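Local coordinates for Bse634I restriction endonuclease (Geobacillus stearothermophilus, PDB 1KNV), which recognises a specific DNA sequence and cleaves it as a type II restriction endonuclease, probably with the help of divalent metal ions, at residues T3-S8 with E51-D56; N9-Y14 with K55-A60; K25-L30 with F79-A84; V138-S143 with K217-H222; Q208-G213 with L252-T257. All coordinates share one frame; numbering follows the deposited sequence.

Contact 1 of 5, residues T3-S8 with E51-D56; sequences TNLTNS and ENYVKD
Leu5 and Ser8, the two end residues of a type I beta turn, come up against helix 43-60, the CA of Leu5 lying 7.6 Å from the CA of Asp56. The motif is a beta turn laid against a helix flank, here formed by the N-terminal arm just before strand 11-16, and 171 Å² is buried in all. Tyr53 carries most of the meeting on the helix. With its CG anti to the backbone N (chi1 174°), the ring extends from the helix surface to the turn, so that its far end comes much nearer than its CB. At the CE1 corner of the ring the methyl CD2 of Leu5 reaches CE1 of Tyr53 at 4.1 Å, the two side chains crossing at a slant. At the CE2 corner, OG of Ser8 stands 3.7 Å from CE2 of Tyr53. Both hydroxyls have a clear hydrogen bond to OE1 of Glu32, which gathers turn and helix on one carboxylate oxygen. A leucine in place of Tyr53 would probably leave OE1 of Glu32 without one of its hydroxyl mates and weaken the tie between turn and helix. Farther round the helix, Glu51 pairs through OE1 with Lys55, NZ of Lys55 lying 3.1 Å from OE1 of Glu51, and through OE2 with Arg75. At the turn itself, OG of Ser8 also receives the backbone N-H of Cys10.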
# COMPACT_ATOMS: atom_id res chain seq x y z
N THR B 3 -24.83 -38.15 48.13
CA THR B 3 -24.28 -39.56 48.29
C THR B 3 -22.77 -39.60 48.07
O THR B 3 -22.28 -39.23 47.00
CB THR B 3 -25.01 -40.66 47.34
N ASN B 4 -22.10 -40.14 49.08
CA ASN B 4 -20.66 -40.19 49.23
C ASN B 4 -19.67 -39.26 48.52
O ASN B 4 -19.03 -39.54 47.47
CB ASN B 4 -20.11 -41.62 49.22
CG ASN B 4 -19.29 -41.91 50.50
OD1 ASN B 4 -19.79 -42.49 51.47
ND2 ASN B 4 -18.04 -41.44 50.53
N LEU B 5 -19.49 -38.17 49.26
CA LEU B 5 -18.67 -37.01 48.97
C LEU B 5 -17.29 -37.16 49.59
O LEU B 5 -16.31 -36.83 48.91
CB LEU B 5 -19.36 -35.82 49.56
CG LEU B 5 -20.79 -35.56 49.17
CD1 LEU B 5 -21.41 -34.52 50.07
CD2 LEU B 5 -20.76 -35.14 47.74
N THR B 6 -17.17 -37.59 50.86
CA THR B 6 -15.86 -37.79 51.47
C THR B 6 -15.13 -38.69 50.50
O THR B 6 -13.94 -38.98 50.64
CB THR B 6 -15.93 -38.52 52.82
OG1 THR B 6 -16.39 -39.87 52.61
CG2 THR B 6 -16.84 -37.79 53.76
N ASN B 7 -15.89 -39.12 49.50
CA ASN B 7 -15.43 -39.98 48.43
C ASN B 7 -15.22 -39.29 47.07
O ASN B 7 -14.95 -39.96 46.06
CB ASN B 7 -16.43 -41.09 48.23
CG ASN B 7 -15.79 -42.36 47.81
OD1 ASN B 7 -15.10 -43.02 48.58
ND2 ASN B 7 -16.02 -42.74 46.56
N SER B 8 -15.39 -37.98 46.99
CA SER B 8 -15.20 -37.30 45.71
C SER B 8 -13.71 -37.18 45.41
O SER B 8 -12.88 -37.23 46.32
CB SER B 8 -15.83 -35.91 45.70
OG SER B 8 -15.57 -35.27 44.46
N GLU B 51 -18.81 -25.40 41.45
CA GLU B 51 -18.10 -24.78 42.56
C GLU B 51 -18.62 -25.29 43.90
O GLU B 51 -17.86 -25.80 44.73
CB GLU B 51 -18.23 -23.26 42.50
CG GLU B 51 -17.56 -22.57 43.68
CD GLU B 51 -17.26 -21.11 43.42
OE1 GLU B 51 -16.72 -20.46 44.33
OE2 GLU B 51 -17.56 -20.62 42.30
N ASN B 52 -19.93 -25.12 44.11
CA ASN B 52 -20.56 -25.56 45.34
C ASN B 52 -20.31 -27.04 45.56
O ASN B 52 -20.10 -27.48 46.69
CB ASN B 52 -22.05 -25.28 45.30
CG ASN B 52 -22.36 -23.83 45.10
OD1 ASN B 52 -21.65 -22.96 45.62
ND2 ASN B 52 -23.43 -23.53 44.37
N TYR B 53 -20.33 -27.81 44.48
CA TYR B 53 -20.08 -29.23 44.61
C TYR B 53 -18.72 -29.46 45.24
O TYR B 53 -18.58 -30.22 46.19
CB TYR B 53 -20.10 -29.91 43.26
CG TYR B 53 -19.69 -31.36 43.35
CD1 TYR B 53 -20.53 -32.30 43.95
CD2 TYR B 53 -18.49 -31.80 42.81
CE1 TYR B 53 -20.17 -33.65 44.00
CE2 TYR B 53 -18.12 -33.14 42.85
CZ TYR B 53 -18.96 -34.06 43.44
OH TYR B 53 -18.61 -35.39 43.45
N VAL B 54 -17.70 -28.82 44.68
CA VAL B 54 -16.35 -28.96 45.22
C VAL B 54 -16.32 -28.44 46.65
O VAL B 54 -15.62 -28.98 47.51
CB VAL B 54 -15.32 -28.20 44.34
CG1 VAL B 54 -13.95 -28.20 45.02
CG2 VAL B 54 -15.23 -28.86 42.97
N LYS B 55 -17.09 -27.38 46.91
CA LYS B 55 -17.14 -26.82 48.25
C LYS B 55 -17.80 -27.79 49.24
O LYS B 55 -17.40 -27.85 50.41
CB LYS B 55 -17.87 -25.48 48.24
CG LYS B 55 -17.08 -24.36 47.58
CD LYS B 55 -17.81 -23.03 47.67
CE LYS B 55 -16.93 -21.88 47.18
NZ LYS B 55 -17.63 -20.57 47.29
N ASP B 56 -18.79 -28.55 48.79
CA ASP B 56 -19.43 -29.52 49.66
C ASP B 56 -18.47 -30.66 49.93
O ASP B 56 -18.38 -31.14 51.06
CB ASP B 56 -20.71 -30.07 49.04
CG ASP B 56 -21.83 -29.05 48.98
OD1 ASP B 56 -21.77 -28.07 49.76
OD2 ASP B 56 -22.76 -29.23 48.17

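Contact 2 of 5, residues N9-Y14 with K55-A60; sequences NCVEEY and KDVVKA
Cys10 meets Val57 because its SG lies in the crowded position between the backbone N and the carbonyl carbon (chi1 66°), turned to the helix, while Val57 holds CG1 anti to its own backbone N (chi1 171°) and so presents both methyls to the incoming chain. The sulfur settles against the fork of the valine: SG of Cys10 is 3.6 Å from CG2 of Val57 and 3.8 Å from CG1 of Val57. Val11, the next residue, sends its two branches to different partners. Its CG2 touches CG1 of Val57 at 3.7 Å, the two side chains sliding past one another in opposite directions. Its CG1 lies 3.9 Å from CG2 of Val58, and that pair crosses at about a right angle. One branched residue thus bridges consecutive positions of the helix, a compact illustration of how beta-branched side chains can mesh without any polar bond. All four residues are buried, no hydrogen bond spans the two segments, and 160 Å² is covered between them. The contact falls where loop passes into strand, Cys10 being the last loop residue and Val11 the first of the strand. Cys10 also leans on Tyr53 and Val54, and Val11 on Val54, so the patch continues back along helix 43-60. Beyond it, strand 11-16 pairs with the antiparallel strand 19-24 in a beta hairpin, with backbone bonds from Cys10 to Lys25 and from Glu12 to Arg23, and the end of helix 43-60 lies against the base of that hairpin.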
# COMPACT_ATOMS: atom_id res chain seq x y z
N ASN B 9 -13.40 -37.06 44.13
CA ASN B 9 -12.02 -36.92 43.67
C ASN B 9 -11.81 -35.55 43.05
O ASN B 9 -10.81 -35.30 42.38
CB ASN B 9 -11.69 -38.01 42.64
CG ASN B 9 -11.51 -39.36 43.27
OD1 ASN B 9 -11.75 -40.39 42.64
ND2 ASN B 9 -11.08 -39.38 44.53
N CYS B 10 -12.77 -34.65 43.29
CA CYS B 10 -12.71 -33.30 42.75
C CYS B 10 -11.80 -32.42 43.59
O CYS B 10 -11.77 -31.20 43.42
CB CYS B 10 -14.11 -32.70 42.68
SG CYS B 10 -14.86 -32.44 44.28
N VAL B 11 -11.07 -33.05 44.51
CA VAL B 11 -10.11 -32.39 45.38
C VAL B 11 -9.06 -33.44 45.73
O VAL B 11 -9.37 -34.62 45.82
CB VAL B 11 -10.76 -31.85 46.69
CG1 VAL B 11 -11.75 -30.74 46.37
CG2 VAL B 11 -11.44 -32.97 47.45
N GLU B 12 -7.82 -33.00 45.91
CA GLU B 12 -6.73 -33.92 46.22
C GLU B 12 -5.76 -33.32 47.23
O GLU B 12 -5.53 -32.11 47.22
CB GLU B 12 -6.01 -34.29 44.92
CG GLU B 12 -4.61 -34.85 45.06
CD GLU B 12 -4.02 -35.24 43.72
OE1 GLU B 12 -4.24 -34.50 42.74
OE2 GLU B 12 -3.33 -36.28 43.64
N GLU B 13 -5.23 -34.15 48.12
CA GLU B 13 -4.27 -33.68 49.10
C GLU B 13 -2.89 -34.06 48.62
O GLU B 13 -2.68 -35.11 48.02
CB GLU B 13 -4.43 -34.32 50.48
CG GLU B 13 -5.74 -34.97 50.81
CD GLU B 13 -5.67 -35.68 52.16
OE1 GLU B 13 -4.54 -35.86 52.68
OE2 GLU B 13 -6.74 -36.07 52.70
N TYR B 14 -1.93 -33.20 48.90
CA TYR B 14 -0.57 -33.49 48.51
C TYR B 14 0.34 -32.71 49.43
O TYR B 14 -0.06 -31.69 50.00
CB TYR B 14 -0.36 -33.09 47.05
CG TYR B 14 -0.38 -31.61 46.78
CD1 TYR B 14 0.81 -30.89 46.60
CD2 TYR B 14 -1.59 -30.91 46.71
CE1 TYR B 14 0.79 -29.52 46.36
CE2 TYR B 14 -1.61 -29.53 46.48
CZ TYR B 14 -0.41 -28.85 46.30
OH TYR B 14 -0.42 -27.49 46.07
N LYS B 55 -17.09 -27.38 46.91
CA LYS B 55 -17.14 -26.82 48.25
C LYS B 55 -17.80 -27.79 49.24
O LYS B 55 -17.40 -27.85 50.41
CB LYS B 55 -17.87 -25.48 48.24
CG LYS B 55 -17.08 -24.36 47.58
CD LYS B 55 -17.81 -23.03 47.67
CE LYS B 55 -16.93 -21.88 47.18
NZ LYS B 55 -17.63 -20.57 47.29
N ASP B 56 -18.79 -28.55 48.79
CA ASP B 56 -19.43 -29.52 49.66
C ASP B 56 -18.47 -30.66 49.93
O ASP B 56 -18.38 -31.14 51.06
CB ASP B 56 -20.71 -30.07 49.04
CG ASP B 56 -21.83 -29.05 48.98
OD1 ASP B 56 -21.77 -28.07 49.76
OD2 ASP B 56 -22.76 -29.23 48.17
N VAL B 57 -17.73 -31.08 48.91
CA VAL B 57 -16.77 -32.16 49.06
C VAL B 57 -15.63 -31.78 50.02
O VAL B 57 -15.15 -32.61 50.79
CB VAL B 57 -16.18 -32.56 47.70
CG1 VAL B 57 -15.02 -33.54 47.89
CG2 VAL B 57 -17.27 -33.18 46.84
N VAL B 58 -15.20 -30.53 49.97
CA VAL B 58 -14.14 -30.07 50.86
C VAL B 58 -14.63 -30.18 52.30
O VAL B 58 -13.91 -30.66 53.18
CB VAL B 58 -13.77 -28.60 50.59
CG1 VAL B 58 -12.76 -28.13 51.62
CG2 VAL B 58 -13.20 -28.45 49.19
N LYS B 59 -15.87 -29.74 52.53
CA LYS B 59 -16.47 -29.76 53.85
C LYS B 59 -16.67 -31.17 54.38
O LYS B 59 -16.37 -31.44 55.54
CB LYS B 59 -17.80 -29.00 53.85
CG LYS B 59 -18.37 -28.79 55.25
CD LYS B 59 -19.56 -27.84 55.27
CE LYS B 59 -20.13 -27.73 56.69
NZ LYS B 59 -21.28 -26.78 56.84
N ALA B 60 -17.16 -32.07 53.53
CA ALA B 60 -17.39 -33.45 53.95
C ALA B 60 -16.08 -34.17 54.25
O ALA B 60 -16.08 -35.19 54.92
CB ALA B 60 -18.16 -34.21 52.88

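Contact 3 of 5, residues K25-L30 with F79-A84; sequences KPFNAL and FEVMIA
Phe27 and Leu30, three residues apart on helix 26-33, both close on Val81 of helix 68-93. The first segment begins with Lys25 at the N-cap position, its carbonyl receiving the N-H of Ala29. The carbonyl oxygen of Pro26 takes the indole N-H of Trp78, a polar tie between the same two helices. Phe27 touches with the rim of its ring: CG2 of Val81 lies near the ring plane, 3.8 Å from CE2 of Phe27. With CG anti to the carbonyl carbon (chi1 -75°) and the chain extended beyond it (chi2 171°), Leu30, one turn on, carries CD1 to the valine. The two side chains meet tip to tip, CD1 of Leu30 being 3.6 Å from CG1 of Val81. Ile172 of helix 169-176 touches both Phe27 and Leu30, Leu176 touches Phe27 and Val81, and Leu50 adds helix 43-60 beside Leu30. A short helix packed this way against helices 43-60, 68-93 and 169-176 is ordinary hydrophobic helix-helix packing; helix 68-93, running into strand 99-103, is consistent with the first core helix of the PDDEXK nuclease fold, and the Val81 side chain is about 11 Å from that of Leu197, which binds calcium in a structure of this protein, though none is bound here.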
# COMPACT_ATOMS: atom_id res chain seq x y z
N LYS B 25 -9.46 -30.63 41.49
CA LYS B 25 -9.30 -31.43 40.28
C LYS B 25 -10.52 -31.12 39.42
O LYS B 25 -11.52 -31.84 39.46
CB LYS B 25 -9.25 -32.92 40.64
CG LYS B 25 -8.18 -33.27 41.66
CD LYS B 25 -6.80 -32.83 41.18
CE LYS B 25 -6.38 -33.62 39.96
NZ LYS B 25 -6.38 -35.07 40.25
N PRO B 26 -10.45 -30.03 38.63
CA PRO B 26 -11.54 -29.59 37.75
C PRO B 26 -12.15 -30.63 36.85
O PRO B 26 -13.36 -30.68 36.68
CB PRO B 26 -10.91 -28.44 36.97
CG PRO B 26 -9.46 -28.80 36.95
CD PRO B 26 -9.22 -29.27 38.35
N PHE B 27 -11.31 -31.47 36.27
CA PHE B 27 -11.79 -32.49 35.35
C PHE B 27 -12.56 -33.61 36.02
O PHE B 27 -13.52 -34.14 35.45
CB PHE B 27 -10.61 -33.03 34.55
CG PHE B 27 -9.86 -31.95 33.81
CD1 PHE B 27 -8.48 -31.87 33.89
CD2 PHE B 27 -10.55 -31.01 33.05
CE1 PHE B 27 -7.78 -30.85 33.23
CE2 PHE B 27 -9.87 -29.99 32.39
CZ PHE B 27 -8.49 -29.91 32.47
N ASN B 28 -12.16 -33.98 37.24
CA ASN B 28 -12.88 -35.03 37.95
C ASN B 28 -14.23 -34.48 38.40
O ASN B 28 -15.21 -35.21 38.49
CB ASN B 28 -12.09 -35.52 39.17
CG ASN B 28 -10.75 -36.14 38.78
OD1 ASN B 28 -10.63 -36.79 37.74
ND2 ASN B 28 -9.75 -35.94 39.62
N ALA B 29 -14.26 -33.18 38.68
CA ALA B 29 -15.50 -32.54 39.10
C ALA B 29 -16.49 -32.64 37.96
O ALA B 29 -17.67 -32.96 38.17
CB ALA B 29 -15.25 -31.08 39.45
N LEU B 30 -16.02 -32.37 36.74
CA LEU B 30 -16.86 -32.41 35.55
C LEU B 30 -17.43 -33.80 35.28
O LEU B 30 -18.63 -33.95 35.06
CB LEU B 30 -16.07 -31.96 34.32
CG LEU B 30 -15.82 -30.46 34.20
CD1 LEU B 30 -14.86 -30.20 33.08
CD2 LEU B 30 -17.12 -29.74 33.95
N PHE B 79 -15.04 -23.46 32.32
CA PHE B 79 -15.63 -22.70 31.23
C PHE B 79 -14.99 -23.09 29.90
O PHE B 79 -15.67 -23.21 28.88
CB PHE B 79 -15.43 -21.21 31.46
CG PHE B 79 -16.02 -20.36 30.39
CD1 PHE B 79 -17.40 -20.31 30.22
CD2 PHE B 79 -15.20 -19.62 29.54
CE1 PHE B 79 -17.96 -19.53 29.22
CE2 PHE B 79 -15.75 -18.84 28.53
CZ PHE B 79 -17.14 -18.79 28.37
N GLU B 80 -13.67 -23.28 29.92
CA GLU B 80 -12.91 -23.67 28.74
C GLU B 80 -13.40 -25.02 28.23
O GLU B 80 -13.54 -25.22 27.02
CB GLU B 80 -11.42 -23.76 29.08
CG GLU B 80 -10.68 -22.42 29.07
CD GLU B 80 -9.38 -22.44 29.88
OE1 GLU B 80 -8.67 -23.46 29.84
OE2 GLU B 80 -9.06 -21.43 30.54
N VAL B 81 -13.66 -25.94 29.16
CA VAL B 81 -14.15 -27.26 28.79
C VAL B 81 -15.55 -27.14 28.21
O VAL B 81 -15.88 -27.79 27.22
CB VAL B 81 -14.18 -28.23 30.00
CG1 VAL B 81 -14.81 -29.55 29.59
CG2 VAL B 81 -12.76 -28.47 30.50
N MET B 82 -16.38 -26.29 28.82
CA MET B 82 -17.75 -26.09 28.36
C MET B 82 -17.80 -25.55 26.93
O MET B 82 -18.57 -26.05 26.09
CB MET B 82 -18.49 -25.14 29.30
CG MET B 82 -18.80 -25.78 30.64
SD MET B 82 -19.54 -24.67 31.83
CE MET B 82 -19.68 -25.80 33.24
N ILE B 83 -16.99 -24.54 26.67
CA ILE B 83 -16.90 -23.94 25.35
C ILE B 83 -16.47 -25.02 24.34
O ILE B 83 -17.12 -25.23 23.32
CB ILE B 83 -15.86 -22.79 25.34
CG1 ILE B 83 -16.45 -21.58 26.06
CG2 ILE B 83 -15.49 -22.39 23.93
CD1 ILE B 83 -17.73 -21.07 25.43
N ALA B 84 -15.37 -25.71 24.66
CA ALA B 84 -14.85 -26.76 23.79
C ALA B 84 -15.87 -27.85 23.48
O ALA B 84 -16.02 -28.24 22.32
CB ALA B 84 -13.61 -27.38 24.42

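Contact 4 of 5, residues V138-S143 with K217-H222; sequences VRLITS and KSLFAH
Leu219 of helix 203-227 gives 55 Å² to this contact, more than twice what either partner gives, and its two methyls divide the work. With CG anti to the backbone N (chi1 -176°), the side chain stretches from the helix to the extended loop 138-143 and spreads its fork there. CD1 of Leu219 touches CD2 of Leu140 at 3.8 Å. CD2 of Leu219 lies 4.0 Å from CG2 of Thr142, a looser approach. In both pairs the side chains cross at about a right angle, and each methyl of the leucine has its own partner. Leu140 and Thr142 can share this leucine because they are two apart on an extended chain and so look to the same side. Thr142 divides its own branches by chemistry: CG2, anti to the carbonyl carbon, goes to the leucine, whereas OG1 is hydrogen-bonded to Arg113. Helix 118-131 fills in around the site, Leu131 lying against Leu140 and Leu124 against Leu219. The second subunit is close at hand, its Ala255 packing on Val138 and its Asp250 on Ile141, and Trp228 of a third subunit meets His222 edge to face. Only 102 Å² is buried between the segments, and no hydrogen bond links them. The chemistry is thus an apolar meeting of aliphatic groups, with Leu219 buried and its partners partly exposed; such a contact is probably weakly directional, and a polar tie between this loop and this helix comes instead from the hydrogen bond between Ser143 and Glu212.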
# COMPACT_ATOMS: atom_id res chain seq x y z
N VAL B 138 12.48 -4.25 16.32
CA VAL B 138 11.03 -4.25 16.32
C VAL B 138 10.71 -5.74 16.43
O VAL B 138 11.48 -6.58 15.97
CB VAL B 138 10.46 -3.68 15.01
CG1 VAL B 138 8.94 -3.60 15.09
CG2 VAL B 138 11.04 -2.31 14.75
N ARG B 139 9.58 -6.07 17.03
CA ARG B 139 9.26 -7.46 17.23
C ARG B 139 7.82 -7.81 16.90
O ARG B 139 6.90 -7.04 17.17
CB ARG B 139 9.59 -7.80 18.69
CG ARG B 139 9.50 -9.25 19.07
CD ARG B 139 9.70 -9.39 20.58
NE ARG B 139 11.04 -8.96 20.97
CZ ARG B 139 12.13 -9.71 20.86
NH1 ARG B 139 12.05 -10.94 20.35
NH2 ARG B 139 13.31 -9.23 21.25
N LEU B 140 7.62 -8.98 16.28
CA LEU B 140 6.27 -9.43 15.95
C LEU B 140 5.86 -10.31 17.11
O LEU B 140 6.42 -11.38 17.31
CB LEU B 140 6.25 -10.27 14.66
CG LEU B 140 4.86 -10.83 14.31
CD1 LEU B 140 3.90 -9.68 14.06
CD2 LEU B 140 4.92 -11.74 13.10
N ILE B 141 4.89 -9.84 17.88
CA ILE B 141 4.41 -10.57 19.05
C ILE B 141 2.94 -10.88 18.86
O ILE B 141 2.12 -9.98 18.84
CB ILE B 141 4.57 -9.73 20.33
CG1 ILE B 141 6.04 -9.39 20.55
CG2 ILE B 141 4.03 -10.49 21.54
CD1 ILE B 141 6.29 -8.50 21.74
N THR B 142 2.62 -12.16 18.72
CA THR B 142 1.23 -12.56 18.53
C THR B 142 0.73 -13.34 19.75
O THR B 142 1.52 -13.76 20.59
CB THR B 142 1.09 -13.43 17.25
OG1 THR B 142 1.94 -14.57 17.36
CG2 THR B 142 1.48 -12.62 16.01
N SER B 143 -0.58 -13.51 19.84
CA SER B 143 -1.18 -14.26 20.94
C SER B 143 -2.19 -15.25 20.37
O SER B 143 -2.39 -15.30 19.16
CB SER B 143 -1.88 -13.30 21.91
OG SER B 143 -2.87 -12.54 21.23
N LYS B 217 -5.58 -9.63 12.87
CA LYS B 217 -6.05 -9.18 11.57
C LYS B 217 -4.93 -8.58 10.72
O LYS B 217 -4.89 -8.79 9.50
CB LYS B 217 -7.18 -8.17 11.72
CG LYS B 217 -8.52 -8.79 12.06
CD LYS B 217 -9.62 -7.76 11.90
CE LYS B 217 -10.97 -8.41 11.96
NZ LYS B 217 -12.02 -7.48 11.50
N SER B 218 -4.03 -7.82 11.33
CA SER B 218 -2.95 -7.23 10.55
C SER B 218 -2.01 -8.34 10.07
O SER B 218 -1.47 -8.28 8.96
CB SER B 218 -2.20 -6.20 11.38
OG SER B 218 -1.60 -6.77 12.53
N LEU B 219 -1.84 -9.37 10.90
CA LEU B 219 -0.98 -10.50 10.54
C LEU B 219 -1.54 -11.16 9.29
O LEU B 219 -0.80 -11.50 8.36
CB LEU B 219 -0.93 -11.52 11.68
CG LEU B 219 0.01 -12.72 11.51
CD1 LEU B 219 1.46 -12.25 11.65
CD2 LEU B 219 -0.29 -13.78 12.56
N PHE B 220 -2.86 -11.34 9.27
CA PHE B 220 -3.55 -11.96 8.15
C PHE B 220 -3.48 -11.06 6.92
O PHE B 220 -3.32 -11.54 5.80
CB PHE B 220 -5.02 -12.21 8.51
CG PHE B 220 -5.73 -13.17 7.59
CD1 PHE B 220 -5.57 -14.55 7.72
CD2 PHE B 220 -6.59 -12.70 6.59
CE1 PHE B 220 -6.25 -15.44 6.88
CE2 PHE B 220 -7.27 -13.58 5.75
CZ PHE B 220 -7.10 -14.95 5.89
N ALA B 221 -3.57 -9.75 7.14
CA ALA B 221 -3.52 -8.78 6.05
C ALA B 221 -2.12 -8.87 5.41
O ALA B 221 -1.97 -8.71 4.20
CB ALA B 221 -3.77 -7.39 6.59
N HIS B 222 -1.11 -9.10 6.24
CA HIS B 222 0.25 -9.24 5.74
C HIS B 222 0.31 -10.49 4.86
O HIS B 222 0.87 -10.47 3.78
CB HIS B 222 1.25 -9.37 6.90
CG HIS B 222 2.66 -9.65 6.45
ND1 HIS B 222 3.14 -10.93 6.25
CD2 HIS B 222 3.67 -8.81 6.11
CE1 HIS B 222 4.39 -10.87 5.81
NE2 HIS B 222 4.73 -9.59 5.72

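Contact 5 of 5, residues Q208-G213 with L252-T257; sequences QLVHEG and LQTAAT
A buried, wholly apolar helix-to-loop contact joins Val210 of helix 203-227 to Leu252 and Thr254, in the chain that leaves helix 246-251. Val210 lies on the helix face turned to that chain and is the shared partner. Its CG2 touches CD2 of Leu252 at 3.9 Å, where the side chains meet at an angle. Its CG1 lies 3.8 Å from CG2 of Thr254, and here the two side chains reach for each other end on. The threonine methyl can do this because its OG1 is anti to the backbone N (chi1 179°), which leaves CG2 between N and the carbonyl carbon, facing the helix. That methyl also comes within 3.9 Å of CG2 of Val210, so it rests on the valine fork. Leu252 is the first residue to leave the helical conformation, and Leu201 and Arg206 pack beside it. Backbone hydrogen bonds between Thr254 and Ala270 tie the loop to the chain further on. Across the subunit boundary, His211 of the second subunit packs on Val210. Helix 203-227 links the neighbouring parallel strands 191-198 and 235-240, the beta-alpha-beta crossover consistent with the core of the PDDEXK nuclease fold, with the loop here packed onto its helix beside a subunit interface.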
# COMPACT_ATOMS: atom_id res chain seq x y z
N GLN B 208 -8.09 -5.92 25.70
CA GLN B 208 -7.43 -7.13 25.21
C GLN B 208 -8.08 -7.61 23.92
O GLN B 208 -7.40 -8.11 23.03
CB GLN B 208 -7.51 -8.24 26.25
CG GLN B 208 -6.77 -7.91 27.50
CD GLN B 208 -7.07 -8.89 28.61
OE1 GLN B 208 -6.61 -8.72 29.74
NE2 GLN B 208 -7.85 -9.92 28.30
N LEU B 209 -9.40 -7.48 23.81
CA LEU B 209 -10.08 -7.90 22.60
C LEU B 209 -9.64 -7.00 21.47
O LEU B 209 -9.27 -7.47 20.40
CB LEU B 209 -11.59 -7.79 22.76
CG LEU B 209 -12.21 -8.82 23.70
CD1 LEU B 209 -13.70 -8.58 23.82
CD2 LEU B 209 -11.93 -10.20 23.16
N VAL B 210 -9.66 -5.69 21.72
CA VAL B 210 -9.28 -4.72 20.71
C VAL B 210 -7.86 -4.91 20.19
O VAL B 210 -7.63 -4.93 18.98
CB VAL B 210 -9.43 -3.27 21.25
CG1 VAL B 210 -8.84 -2.29 20.28
CG2 VAL B 210 -10.91 -2.94 21.47
N HIS B 211 -6.90 -5.09 21.09
CA HIS B 211 -5.52 -5.25 20.66
C HIS B 211 -5.30 -6.56 19.93
O HIS B 211 -4.60 -6.61 18.93
CB HIS B 211 -4.57 -5.16 21.84
CG HIS B 211 -3.13 -5.24 21.44
ND1 HIS B 211 -2.55 -4.35 20.56
CD2 HIS B 211 -2.16 -6.14 21.75
CE1 HIS B 211 -1.30 -4.70 20.34
NE2 HIS B 211 -1.03 -5.78 21.05
N GLU B 212 -5.88 -7.63 20.46
CA GLU B 212 -5.74 -8.94 19.85
C GLU B 212 -6.32 -8.93 18.44
O GLU B 212 -5.74 -9.52 17.52
CB GLU B 212 -6.41 -10.00 20.73
CG GLU B 212 -6.45 -11.37 20.09
CD GLU B 212 -6.58 -12.50 21.10
OE1 GLU B 212 -5.54 -12.93 21.64
OE2 GLU B 212 -7.71 -12.96 21.35
N GLY B 213 -7.44 -8.26 18.25
CA GLY B 213 -8.03 -8.18 16.92
C GLY B 213 -7.11 -7.46 15.96
O GLY B 213 -6.98 -7.85 14.81
N LEU B 252 -16.28 -1.15 21.00
CA LEU B 252 -15.79 -2.30 20.23
C LEU B 252 -16.06 -2.11 18.73
O LEU B 252 -16.10 -3.06 17.96
CB LEU B 252 -16.44 -3.58 20.73
CG LEU B 252 -16.01 -4.07 22.11
CD1 LEU B 252 -16.78 -5.33 22.48
CD2 LEU B 252 -14.53 -4.33 22.06
N GLN B 253 -16.24 -0.85 18.32
CA GLN B 253 -16.47 -0.49 16.91
C GLN B 253 -15.21 0.16 16.36
O GLN B 253 -15.13 0.48 15.18
CB GLN B 253 -17.65 0.47 16.76
CG GLN B 253 -19.01 -0.18 16.83
CD GLN B 253 -20.13 0.82 16.65
OE1 GLN B 253 -19.97 1.87 16.02
NE2 GLN B 253 -21.29 0.50 17.21
N THR B 254 -14.22 0.32 17.22
CA THR B 254 -12.93 0.92 16.87
C THR B 254 -12.36 0.23 15.62
O THR B 254 -12.35 -1.00 15.50
CB THR B 254 -11.96 0.80 18.08
OG1 THR B 254 -10.69 1.36 17.74
CG2 THR B 254 -11.76 -0.64 18.47
N ALA B 255 -11.89 1.05 14.68
CA ALA B 255 -11.32 0.57 13.42
C ALA B 255 -9.95 -0.10 13.55
O ALA B 255 -9.08 0.36 14.29
CB ALA B 255 -11.22 1.73 12.45
N ALA B 256 -9.75 -1.20 12.83
CA ALA B 256 -8.46 -1.88 12.86
C ALA B 256 -7.48 -0.82 12.36
O ALA B 256 -7.65 -0.30 11.26
CB ALA B 256 -8.50 -3.07 11.91
N THR B 257 -6.48 -0.47 13.16
CA THR B 257 -5.53 0.57 12.76
C THR B 257 -4.81 0.38 11.43
O THR B 257 -4.47 1.37 10.76
CB THR B 257 -4.46 0.83 13.86
OG1 THR B 257 -3.64 -0.33 14.04
CG2 THR B 257 -5.12 1.18 15.18

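Contacts 1 and 2 share helix 43-60 and touch each other; contact 1 is only partly buried, with a hydroxyl cluster on Glu32, whereas contact 2 is fully buried and apolar. Contact 3, nearest the chain's centre, adds helices 26-33 and 68-93 to this N-terminal group, joined to contact 2 by the bond from Asn28 to the Asn9 carbonyl. Contacts 4 and 5 lie on the opposite side of the centre, both on helix 203-227 and both reached by the second subunit, with Ser143 and Glu212 joining them. Contact 4 is partly buried, contact 5 wholly so. Contacts 4 and 5 are methyl against methyl, whereas contacts 1 to 3 bring in a phenol, a thiol and a ring edge.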